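Local coordinates for neural-cadherin (Drosophila melanogaster, PDB 3UBF), which mediates calcium-dependent cell adhesion, preferentially binding to copies of itself on neighbouring cells, and may help to sort different cell types, at the zinc ion site and the zinc ion and calcium ion site. Sequence-based numbering; all coordinates share one arbitrary frame.

Contact 1: the zinc ion site. Residues 225, 276-278, 311-312. With ZN (zinc ion), chain B; ZN (zinc ion), chain C.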
loop_
_atom_site.group_PDB
_atom_site.type_symbol
_atom_site.label_atom_id
_atom_site.label_comp_id
_atom_site.label_asym_id
_atom_site.label_seq_id
_atom_site.Cartn_x
_atom_site.Cartn_y
_atom_site.Cartn_z
ATOM N N GLU A 225 -33.547 -2.164 -4.538
ATOM C CA GLU A 225 -34.728 -2.985 -4.677
ATOM C C GLU A 225 -35.021 -3.340 -6.130
ATOM O O GLU A 225 -35.554 -4.418 -6.413
ATOM C CB GLU A 225 -35.902 -2.202 -4.090
ATOM C CG GLU A 225 -37.204 -2.943 -3.973
ATOM C CD GLU A 225 -38.349 -1.999 -3.734
ATOM O OE1 GLU A 225 -38.203 -0.813 -4.088
ATOM O OE2 GLU A 225 -39.396 -2.423 -3.196
ATOM N N ASP A 276 -38.710 -7.004 -3.316
ATOM C CA ASP A 276 -39.624 -6.019 -2.748
ATOM C C ASP A 276 -39.119 -5.606 -1.360
ATOM O O ASP A 276 -38.967 -6.446 -0.461
ATOM C CB ASP A 276 -41.055 -6.574 -2.684
ATOM C CG ASP A 276 -42.117 -5.481 -2.650
ATOM O OD1 ASP A 276 -41.773 -4.303 -2.376
ATOM O OD2 ASP A 276 -43.302 -5.801 -2.910
ATOM N N PHE A 277 -38.831 -4.314 -1.204
ATOM C CA PHE A 277 -38.330 -3.769 0.060
ATOM C C PHE A 277 -39.455 -3.629 1.071
ATOM O O PHE A 277 -39.246 -3.801 2.272
ATOM C CB PHE A 277 -37.646 -2.420 -0.169
ATOM C CG PHE A 277 -36.942 -1.879 1.043
ATOM C CD1 PHE A 277 -35.645 -2.279 1.345
ATOM C CD2 PHE A 277 -37.564 -0.953 1.868
ATOM C CE1 PHE A 277 -34.981 -1.771 2.456
ATOM C CE2 PHE A 277 -36.902 -0.435 2.983
ATOM C CZ PHE A 277 -35.606 -0.848 3.275
ATOM N N GLU A 278 -40.646 -3.321 0.567
ATOM C CA GLU A 278 -41.839 -3.170 1.391
ATOM C C GLU A 278 -42.507 -4.517 1.674
ATOM O O GLU A 278 -43.462 -4.585 2.452
ATOM C CB GLU A 278 -42.830 -2.202 0.734
ATOM C CG GLU A 278 -42.446 -0.727 0.841
ATOM C CD GLU A 278 -41.735 -0.175 -0.400
ATOM O OE1 GLU A 278 -42.336 0.677 -1.089
ATOM O OE2 GLU A 278 -40.587 -0.576 -0.691
ATOM N N ASP A 311 -34.152 0.530 -0.285
ATOM C CA ASP A 311 -35.332 0.955 -1.014
ATOM C C ASP A 311 -34.960 1.968 -2.081
ATOM O O ASP A 311 -33.941 2.653 -2.007
ATOM C CB ASP A 311 -36.392 1.558 -0.088
ATOM C CG ASP A 311 -37.805 1.416 -0.644
ATOM O OD1 ASP A 311 -37.973 0.868 -1.755
ATOM O OD2 ASP A 311 -38.758 1.847 0.038
ATOM N N VAL A 312 -35.821 2.060 -3.075
ATOM C CA VAL A 312 -35.670 3.054 -4.103
ATOM C C VAL A 312 -36.912 3.928 -4.129
ATOM O O VAL A 312 -36.804 5.146 -4.253
ATOM C CB VAL A 312 -35.419 2.396 -5.467
ATOM C CG1 VAL A 312 -36.750 2.017 -6.157
ATOM C CG2 VAL A 312 -34.559 3.323 -6.331
HETATM ZN ZN ZN B . -40.001 -0.025 -2.931
HETATM ZN ZN ZN C . -40.336 2.894 -0.563
HETATM O O HOH W 1 -41.194 -1.662 -4.095
HETATM O O HOH W 2 -40.849 3.455 -2.608
#

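Contact 2: the zinc ion and calcium ion site. Residues 13, 59-61, 98, 100, 136-139. With ZN (zinc ion), chain D; ZN (zinc ion), chain E; CA (calcium ion), chain F.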
loop_
_atom_site.group_PDB
_atom_site.type_symbol
_atom_site.label_atom_id
_atom_site.label_comp_id
_atom_site.label_asym_id
_atom_site.label_seq_id
_atom_site.Cartn_x
_atom_site.Cartn_y
_atom_site.Cartn_z
ATOM N N GLU A 13 8.171 19.712 -0.855
ATOM C CA GLU A 13 9.017 19.389 -1.991
ATOM C C GLU A 13 8.431 19.991 -3.268
ATOM O O GLU A 13 9.150 20.617 -4.049
ATOM C CB GLU A 13 9.145 17.870 -2.097
ATOM C CG GLU A 13 9.948 17.380 -3.259
ATOM C CD GLU A 13 10.196 15.892 -3.196
ATOM O OE1 GLU A 13 9.230 15.085 -3.178
ATOM O OE2 GLU A 13 11.386 15.528 -3.180
ATOM N N ASP A 59 14.375 18.399 -4.250
ATOM C CA ASP A 59 14.318 16.959 -4.083
ATOM C C ASP A 59 14.716 16.644 -2.644
ATOM O O ASP A 59 15.886 16.683 -2.271
ATOM C CB ASP A 59 15.231 16.291 -5.095
ATOM C CG ASP A 59 15.130 14.789 -5.080
ATOM O OD1 ASP A 59 14.372 14.224 -4.253
ATOM O OD2 ASP A 59 15.821 14.163 -5.912
ATOM N N TYR A 60 13.697 16.373 -1.838
ATOM C CA TYR A 60 13.817 16.125 -0.404
ATOM C C TYR A 60 14.856 15.055 -0.067
ATOM O O TYR A 60 15.633 15.209 0.878
ATOM C CB TYR A 60 12.441 15.725 0.122
ATOM C CG TYR A 60 12.389 15.339 1.574
ATOM C CD1 TYR A 60 12.114 16.287 2.556
ATOM C CD2 TYR A 60 12.569 14.009 1.967
ATOM C CE1 TYR A 60 12.035 15.932 3.883
ATOM C CE2 TYR A 60 12.498 13.647 3.292
ATOM C CZ TYR A 60 12.228 14.614 4.250
ATOM O OH TYR A 60 12.172 14.256 5.577
ATOM N N GLU A 61 14.850 13.974 -0.842
ATOM C CA GLU A 61 15.770 12.855 -0.657
ATOM C C GLU A 61 17.216 13.290 -0.848
ATOM O O GLU A 61 18.120 12.724 -0.233
ATOM C CB GLU A 61 15.435 11.712 -1.625
ATOM C CG GLU A 61 14.171 10.920 -1.280
ATOM C CD GLU A 61 12.870 11.679 -1.529
ATOM O OE1 GLU A 61 12.883 12.837 -2.004
ATOM O OE2 GLU A 61 11.806 11.113 -1.251
ATOM N N ASP A 98 8.417 16.446 2.627
ATOM C CA ASP A 98 8.177 15.456 1.593
ATOM C C ASP A 98 6.754 14.936 1.784
ATOM O O ASP A 98 6.514 14.060 2.625
ATOM C CB ASP A 98 9.195 14.324 1.737
ATOM C CG ASP A 98 9.273 13.447 0.519
ATOM O OD1 ASP A 98 8.555 13.718 -0.466
ATOM O OD2 ASP A 98 10.058 12.471 0.544
ATOM N N ASN A 100 4.848 13.214 -0.091
ATOM C CA ASN A 100 4.661 11.897 -0.675
ATOM C C ASN A 100 5.119 10.805 0.313
ATOM O O ASN A 100 4.843 9.607 0.131
ATOM C CB ASN A 100 5.485 11.776 -1.968
ATOM C CG ASN A 100 5.450 13.048 -2.847
ATOM O OD1 ASN A 100 5.333 14.185 -2.357
ATOM N ND2 ASN A 100 5.578 12.849 -4.157
ATOM N N ASP A 136 5.641 6.940 -2.052
ATOM C CA ASP A 136 6.722 7.781 -2.560
ATOM C C ASP A 136 7.567 7.070 -3.620
ATOM O O ASP A 136 8.326 6.136 -3.345
ATOM C CB ASP A 136 7.602 8.335 -1.434
ATOM C CG ASP A 136 8.383 9.568 -1.865
ATOM O OD1 ASP A 136 8.755 9.660 -3.057
ATOM O OD2 ASP A 136 8.626 10.449 -1.018
ATOM N N THR A 137 7.412 7.554 -4.839
ATOM C CA THR A 137 8.082 7.057 -6.034
ATOM C C THR A 137 9.613 7.112 -5.970
ATOM O O THR A 137 10.296 6.401 -6.696
ATOM C CB THR A 137 7.523 7.856 -7.234
ATOM O OG1 THR A 137 6.493 7.078 -7.851
ATOM C CG2 THR A 137 8.594 8.256 -8.270
ATOM N N ASP A 138 10.128 7.937 -5.066
ATOM C CA ASP A 138 11.550 8.241 -4.980
ATOM C C ASP A 138 12.257 7.436 -3.890
ATOM O O ASP A 138 13.403 7.718 -3.546
ATOM C CB ASP A 138 11.720 9.747 -4.708
ATOM C CG ASP A 138 12.910 10.329 -5.414
ATOM O OD1 ASP A 138 13.555 9.579 -6.183
ATOM O OD2 ASP A 138 13.208 11.536 -5.212
ATOM N N HIS A 139 11.558 6.439 -3.354
ATOM C CA HIS A 139 12.017 5.653 -2.210
ATOM C C HIS A 139 12.354 4.247 -2.639
ATOM O O HIS A 139 11.769 3.731 -3.577
ATOM C CB HIS A 139 10.921 5.575 -1.155
ATOM C CG HIS A 139 10.767 6.821 -0.349
ATOM N ND1 HIS A 139 10.190 6.828 0.900
ATOM C CD2 HIS A 139 11.115 8.105 -0.610
ATOM C CE1 HIS A 139 10.190 8.060 1.374
ATOM N NE2 HIS A 139 10.744 8.854 0.478
HETATM ZN ZN ZN D . 10.034 11.812 -1.359
HETATM ZN ZN ZN E . 8.551 11.781 -4.563
HETATM CA CA CA F . 11.598 13.280 -3.818
HETATM O O HOH W 3 9.499 12.559 -2.630
HETATM O O HOH W 4 11.071 14.252 -5.810
#

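Contact 1: the zinc ion site
Two zinc ions are held by three carboxylates that use their oxygens in different ways. Glu225 grips the chain B zinc ion, ZN, with both branches, OE1 at 2.3 Å and OE2 at 2.5 Å, so the carboxylate chelates that ion through both oxygens. Glu278 contributes OE2, 2.4 Å from the same ZN, while its other oxygen, OE1, lies 3.0 Å from the chain C ZN, too long to count as a firm bond. Asp311 is the true bridge: OD1 reaches the chain B ZN at 2.5 Å and OD2 the chain C ZN at 2.0 Å. The two ZN atoms stand 3.8 Å apart across it. Water 1 adds to the first ion, whose ligands fall between a square pyramid and a trigonal bipyramid; water 2 binds the second, whose shell looks incomplete as modelled.

The torsions are consistent with these roles. Glu225 is extended, with CG anti to the backbone N (chi1 -173°), and delivers its carboxylate straight at the metal. The chain of Glu278 instead bends at chi2 (97°), turning its carboxylate back toward the pair.

Backbone N-H groups fix the ligands. Phe277 N donates to Glu225 OE2 over 2.8 Å, nearly straight (170° at H) but from above the carboxylate plane. Val312 N donates to Asp311 OD1, also from above its plane, along a markedly more bent path. The Phe277 ring packs beside the ligands: CB of Asp311 rests on one face, toward the rim, and Glu278 OE2 lies at the ring edge, in its plane. The metals probably offset the mutual repulsion of the clustered acids.

Glu225, the Asp276-Phe277-Glu278 segment and Asp311, which opens a DXNDN-type sequence, form a cadherin calcium-site half. Zinc, probably from crystallisation, occupies it here; in the longer protein the site would be expected to bind calcium and stiffen the junction to the following domain.

Contact 2: the zinc ion and calcium ion site
Metal bonds dominate this three-ion cluster. Glu61 bridges two of the ions: its OE2 lies 1.9 Å from the chain D zinc ion, ZN, and its OE1 2.3 Å from the calcium ion, CA. A bend at chi2 (72°) swings that carboxylate between them. Asp136 OD2 and Asp98 OD2 each sit 2.0 Å from the chain D ZN, and Asp98 OD1 joins more loosely. The calcium also takes Glu13 OE2 at 2.3 Å, from an extended side chain, and Asp138 OD2 at 2.8 Å, with Asp59 OD1 farther away. Water 3 is modelled among all three metals, but implausibly close to the chain D ZN, so its bridging role is uncertain; the chain E ZN is poorly ordered. The zinc ions, possibly from crystallisation, probably occupy natural calcium positions.

Hydrogen bonds orient the ligands. Tyr60 N donates to Glu13 OE2 over 2.8 Å, and Asp138 N to Asp136 OD1 over 3.0 Å (161° at H); both N-H groups come from above the carboxylate plane. Water 3 also links to Glu13 OE1.

Face packing steadies two aspartates: Asp98 CB sits over the centre of the Tyr60 ring, and Asp136 CB over the centre of the His139 ring, whose edge meets Glu61 OE2 in plane.

Glu13, Asp59, the 3-10 helix 60-62 it leads into and Asp98, just past strand 88-97, come from the first cadherin domain; loop 136-139, following strand 132-133, comes from the second, so the metals join the two domains end to end.

The C-alpha centres of contact 1 and contact 2 are about 50 Å apart, and the two share no residue or secondary-structure element. They are related by repetition: an acidic residue following the first strand, a D-X-E segment and the aspartate after the last strand recur in both. Contact 2 has its partner domain in place, whereas the modelled chain ends at Val312, leaving contact 1 without one. Neither contact lies at the junction of the second and third domains, consistent with that junction being of the calcium-free class found in this ectodomain. The fragment thus combines a metal-bound junction with one that appears to lack calcium, which could shape its overall course.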